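Side-chain contacts in Sex comb on midleg CG9495-PA (Drosophila melanogaster, PDB 1PK1), which probably takes part in Polycomb-group gene silencing, where its SAM domain is thought to associate with other SAM domains: residues 23-26 and 27-31; 12-15 and 16-19. The protein carries 2 engineered substitutions. All coordinates share one frame; numbering follows the deposited sequence.

Read from the N terminus, interaction 2 comes first: residues 12-15 and 16-19 fold back on each other through a tight turn in the segment leading into helix 19-29. Interaction 1 follows on that helix, where residues 23-26 and 27-31 form its last turns and the exit into the next loop. The two contacts lie in series, neither nesting nor crossing, with centres about 14 Å apart. They nevertheless meet, because Tyr-25 CB packs at 3.6 Å against Trp-17 CZ3. One contact folds the N-terminal arm against itself just before the helix, and the other covers the last turns of the helix, which is packed against helices 37-42 and 66-79 of the all-helical SAM domain.

Interaction 1 (23-26 and 27-31); sequences IQYI and ESNDN
Ile-23 O and Glu-27 N, joined by a nearly straight 2.9 Å hydrogen bond, begin a ladder of i to i+4 backbone bonds that runs to the end of helix 19-29 in the SAM fold. Its last rung links Asp-30 N to Ile-26 O, although Asp-30 has itself left helical geometry. Near this end side chains add their own bonds to backbone carbonyls already in use. Ser-28 holds OG between its backbone N and carbonyl carbon (chi1 73°), and from there the hydroxyl donates to Gln-24 O at 2.8 Å. The same oxygen accepts Ser-28 N, the two donors arriving from opposite faces of the carbonyl plane, so one acceptor is gripped twice by a single residue. Glu-27 lies alongside Ile-23, both pointing the same way, and its carboxylate OE2 comes to 3.1 Å from the methyl CG2, a close approach for a polar group beside a hydrocarbon. Ile-23 and Ile-26 turn inward, the first against Phe-40 of helix 37-42 and the second against Leu-75 of helix 66-79. Tyr-25 reaches that second helix too, its OH bonded to Leu-75 O. Asn-29 N makes only weak bonds, to Tyr-25 O and Ile-26 O, whereas the side-chain amide folds back to give Tyr-25 O a second, straighter bond. ND2 is also 3.1 Å from CD1 of the Tyr-25 ring, which it approaches obliquely, and it bonds to Tyr-25 O at 2.8 Å with that oxygen almost exactly in the amide plane.

Interaction 2 (12-15 and 16-19); sequences SQPI and DWTI
Trp-17 folds its indole back over Pro-14, and the turn between them shows how a short linker can pair many of its own polar atoms. Two overlapping beta turns carry the backbone: Asp-16 N donates to Gln-13 O at 3.0 Å, and Trp-17 N to Pro-14 O at 2.8 Å. NE1 of the indole adds a third bond, to Ser-12 O at 3.0 Å; the oxygen lies at the ring edge, in the indole plane, yet the donor stands well above the plane of the Ser-12 carbonyl, off its lone pairs. Together with the Pro-14 contact, this bond probably limits the rotation of the indole: Pro-14 CA sits 3.3 Å from the centroid of the five-membered ring, 9° off the normal, a CH-pi contact. Pro-14 CG continues the cover at 3.5 Å from CZ2. With CG anti to its own carbonyl carbon (chi1 -72°), Trp-17 directs the ring back along the chain. With an alanine in place of Trp-17 the indole is gone, which is likely to leave Ser-12 O without its NE1 donor and Pro-14 without the ring it lies against. Two waters bridge further groups: one accepts from Ser-12 OG and donates to Asp-16 O, while another sits 2.8 Å from Ile-15 O and 2.7 Å from Trp-17 O. The N-cap residue Thr-18 caps a backbone N of helix 19-29 with its side chain, while its own N donates to Glu-21 OE1. The indole rests on Val-22 of that helix, and backbone bonding of Trp-17 to Gly-47 ties the turn to helix 47-51.

Interaction 1 (23-26 and 27-31)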
loop_
_atom_site.group_PDB
_atom_site.type_symbol
_atom_site.label_atom_id
_atom_site.label_comp_id
_atom_site.label_asym_id
_atom_site.label_seq_id
_atom_site.Cartn_x
_atom_site.Cartn_y
_atom_site.Cartn_z
ATOM N N ILE B 23 13.203 6.283 8.003
ATOM C CA ILE B 23 11.916 6.756 8.483
ATOM C C ILE B 23 11.636 8.168 7.974
ATOM O O ILE B 23 10.508 8.487 7.611
ATOM C CB ILE B 23 11.863 6.717 10.022
ATOM C CG1 ILE B 23 11.895 5.251 10.476
ATOM C CG2 ILE B 23 10.609 7.432 10.526
ATOM C CD1 ILE B 23 11.883 5.050 11.978
ATOM N N GLN B 24 12.665 9.008 7.941
ATOM C CA GLN B 24 12.508 10.374 7.443
ATOM C C GLN B 24 12.128 10.345 5.958
ATOM O O GLN B 24 11.311 11.147 5.504
ATOM C CB GLN B 24 13.805 11.164 7.636
ATOM C CG GLN B 24 13.806 12.541 6.975
ATOM C CD GLN B 24 12.774 13.487 7.567
ATOM O OE1 GLN B 24 12.513 14.559 7.015
ATOM N NE2 GLN B 24 12.186 13.100 8.694
ATOM N N TYR B 25 12.722 9.419 5.205
ATOM C CA TYR B 25 12.417 9.296 3.780
ATOM C C TYR B 25 10.951 8.919 3.589
ATOM O O TYR B 25 10.213 9.573 2.845
ATOM C CB TYR B 25 13.307 8.235 3.122
ATOM C CG TYR B 25 12.864 7.874 1.723
ATOM C CD1 TYR B 25 12.827 8.840 0.716
ATOM C CD2 TYR B 25 12.451 6.578 1.408
ATOM C CE1 TYR B 25 12.391 8.535 -0.559
ATOM C CE2 TYR B 25 12.009 6.260 0.121
ATOM C CZ TYR B 25 11.982 7.249 -0.854
ATOM O OH TYR B 25 11.543 6.978 -2.125
ATOM N N ILE B 26 10.526 7.859 4.267
ATOM C CA ILE B 26 9.146 7.412 4.162
ATOM C C ILE B 26 8.168 8.510 4.576
ATOM O O ILE B 26 7.260 8.858 3.826
ATOM C CB ILE B 26 8.885 6.177 5.053
ATOM C CG1 ILE B 26 9.806 5.022 4.646
ATOM C CG2 ILE B 26 7.425 5.761 4.940
ATOM C CD1 ILE B 26 9.579 4.508 3.244
ATOM N N GLU B 27 8.361 9.056 5.772
ATOM C CA GLU B 27 7.469 10.090 6.289
ATOM C C GLU B 27 7.474 11.421 5.542
ATOM O O GLU B 27 6.426 12.055 5.414
ATOM C CB GLU B 27 7.749 10.317 7.782
ATOM C CG GLU B 27 7.205 9.187 8.656
ATOM C CD GLU B 27 7.637 9.271 10.113
ATOM O OE1 GLU B 27 7.994 10.373 10.579
ATOM O OE2 GLU B 27 7.600 8.224 10.799
ATOM N N SER B 28 8.630 11.848 5.044
ATOM C CA SER B 28 8.702 13.119 4.321
ATOM C C SER B 28 8.101 13.005 2.927
ATOM O O SER B 28 7.785 14.014 2.290
ATOM C CB SER B 28 10.152 13.605 4.217
ATOM O OG SER B 28 10.897 12.831 3.294
ATOM N N ASN B 29 7.944 11.777 2.447
ATOM C CA ASN B 29 7.373 11.561 1.125
ATOM C C ASN B 29 5.907 11.146 1.170
ATOM O O ASN B 29 5.154 11.408 0.230
ATOM C CB ASN B 29 8.206 10.525 0.369
ATOM C CG ASN B 29 9.446 11.132 -0.254
ATOM O OD1 ASN B 29 9.378 11.743 -1.321
ATOM N ND2 ASN B 29 10.578 10.993 0.421
ATOM N N ASP B 30 5.497 10.508 2.264
ATOM C CA ASP B 30 4.116 10.070 2.416
ATOM C C ASP B 30 3.739 10.161 3.891
ATOM O O ASP B 30 3.952 9.224 4.658
ATOM C CB ASP B 30 3.961 8.625 1.932
ATOM C CG ASP B 30 2.512 8.219 1.758
ATOM O OD1 ASP B 30 1.636 8.822 2.412
ATOM O OD2 ASP B 30 2.252 7.283 0.973
ATOM N N ASN B 31 3.179 11.300 4.278
ATOM C CA ASN B 31 2.787 11.541 5.654
ATOM C C ASN B 31 1.813 10.519 6.257
ATOM O O ASN B 31 1.768 10.353 7.476
ATOM C CB ASN B 31 2.202 12.950 5.763
ATOM C CG ASN B 31 1.772 13.292 7.162
ATOM O OD1 ASN B 31 0.584 13.263 7.481
ATOM N ND2 ASN B 31 2.738 13.606 8.016
#

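Interaction 2 (12-15 and 16-19)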
loop_
_atom_site.group_PDB
_atom_site.type_symbol
_atom_site.label_atom_id
_atom_site.label_comp_id
_atom_site.label_asym_id
_atom_site.label_seq_id
_atom_site.Cartn_x
_atom_site.Cartn_y
_atom_site.Cartn_z
ATOM N N SER B 12 24.082 11.644 2.224
ATOM C CA SER B 12 24.295 10.204 2.137
ATOM C C SER B 12 23.162 9.554 1.349
ATOM O O SER B 12 22.013 9.999 1.417
ATOM C CB SER B 12 24.389 9.585 3.536
ATOM O OG SER B 12 23.177 9.739 4.249
ATOM N N GLN B 13 23.498 8.506 0.601
ATOM C CA GLN B 13 22.526 7.798 -0.225
ATOM C C GLN B 13 21.917 6.570 0.474
ATOM O O GLN B 13 22.470 6.064 1.452
ATOM C CB GLN B 13 23.186 7.386 -1.543
ATOM C CG GLN B 13 23.767 8.548 -2.356
ATOM C CD GLN B 13 22.746 9.635 -2.678
ATOM O OE1 GLN B 13 22.510 10.543 -1.879
ATOM N NE2 GLN B 13 22.132 9.539 -3.850
ATOM N N PRO B 14 20.772 6.074 -0.038
ATOM C CA PRO B 14 19.990 4.924 0.443
ATOM C C PRO B 14 20.662 3.752 1.167
ATOM O O PRO B 14 20.431 3.550 2.356
ATOM C CB PRO B 14 19.248 4.482 -0.811
ATOM C CG PRO B 14 18.885 5.795 -1.410
ATOM C CD PRO B 14 20.184 6.588 -1.292
ATOM N N ILE B 15 21.474 2.973 0.458
ATOM C CA ILE B 15 22.123 1.814 1.068
ATOM C C ILE B 15 22.871 2.111 2.373
ATOM O O ILE B 15 23.065 1.215 3.195
ATOM C CB ILE B 15 23.105 1.134 0.085
ATOM C CG1 ILE B 15 23.634 -0.167 0.702
ATOM C CG2 ILE B 15 24.254 2.081 -0.245
ATOM C CD1 ILE B 15 24.611 -0.929 -0.171
ATOM N N ASP B 16 23.277 3.361 2.567
ATOM C CA ASP B 16 24.009 3.745 3.773
ATOM C C ASP B 16 23.142 4.481 4.788
ATOM O O ASP B 16 23.650 5.054 5.754
ATOM C CB ASP B 16 25.205 4.625 3.399
ATOM C CG ASP B 16 26.156 3.939 2.441
ATOM O OD1 ASP B 16 26.614 2.821 2.756
ATOM O OD2 ASP B 16 26.450 4.520 1.375
ATOM N N TRP B 17 21.832 4.465 4.574
ATOM C CA TRP B 17 20.916 5.147 5.475
ATOM C C TRP B 17 20.759 4.463 6.822
ATOM O O TRP B 17 20.806 3.241 6.918
ATOM C CB TRP B 17 19.535 5.270 4.836
ATOM C CG TRP B 17 19.462 6.255 3.714
ATOM C CD1 TRP B 17 20.444 7.109 3.303
ATOM C CD2 TRP B 17 18.327 6.515 2.884
ATOM N NE1 TRP B 17 19.989 7.890 2.266
ATOM C CE2 TRP B 17 18.691 7.546 1.989
ATOM C CE3 TRP B 17 17.034 5.980 2.811
ATOM C CZ2 TRP B 17 17.808 8.051 1.031
ATOM C CZ3 TRP B 17 16.155 6.481 1.859
ATOM C CH2 TRP B 17 16.548 7.510 0.981
ATOM N N THR B 18 20.571 5.272 7.858
ATOM C CA THR B 18 20.360 4.764 9.206
ATOM C C THR B 18 18.861 4.522 9.307
ATOM O O THR B 18 18.114 4.899 8.405
ATOM C CB THR B 18 20.728 5.809 10.265
ATOM O OG1 THR B 18 19.856 6.940 10.134
ATOM C CG2 THR B 18 22.180 6.260 10.095
ATOM N N ILE B 19 18.426 3.901 10.399
ATOM C CA ILE B 19 17.009 3.651 10.606
ATOM C C ILE B 19 16.229 4.971 10.589
ATOM O O ILE B 19 15.168 5.067 9.970
ATOM C CB ILE B 19 16.767 2.935 11.962
ATOM C CG1 ILE B 19 17.359 1.521 11.915
ATOM C CG2 ILE B 19 15.275 2.912 12.282
ATOM C CD1 ILE B 19 17.395 0.812 13.267
HETATM O O HOH W 1 23.883 7.880 6.498
HETATM O O HOH W 2 22.136 1.206 5.849
#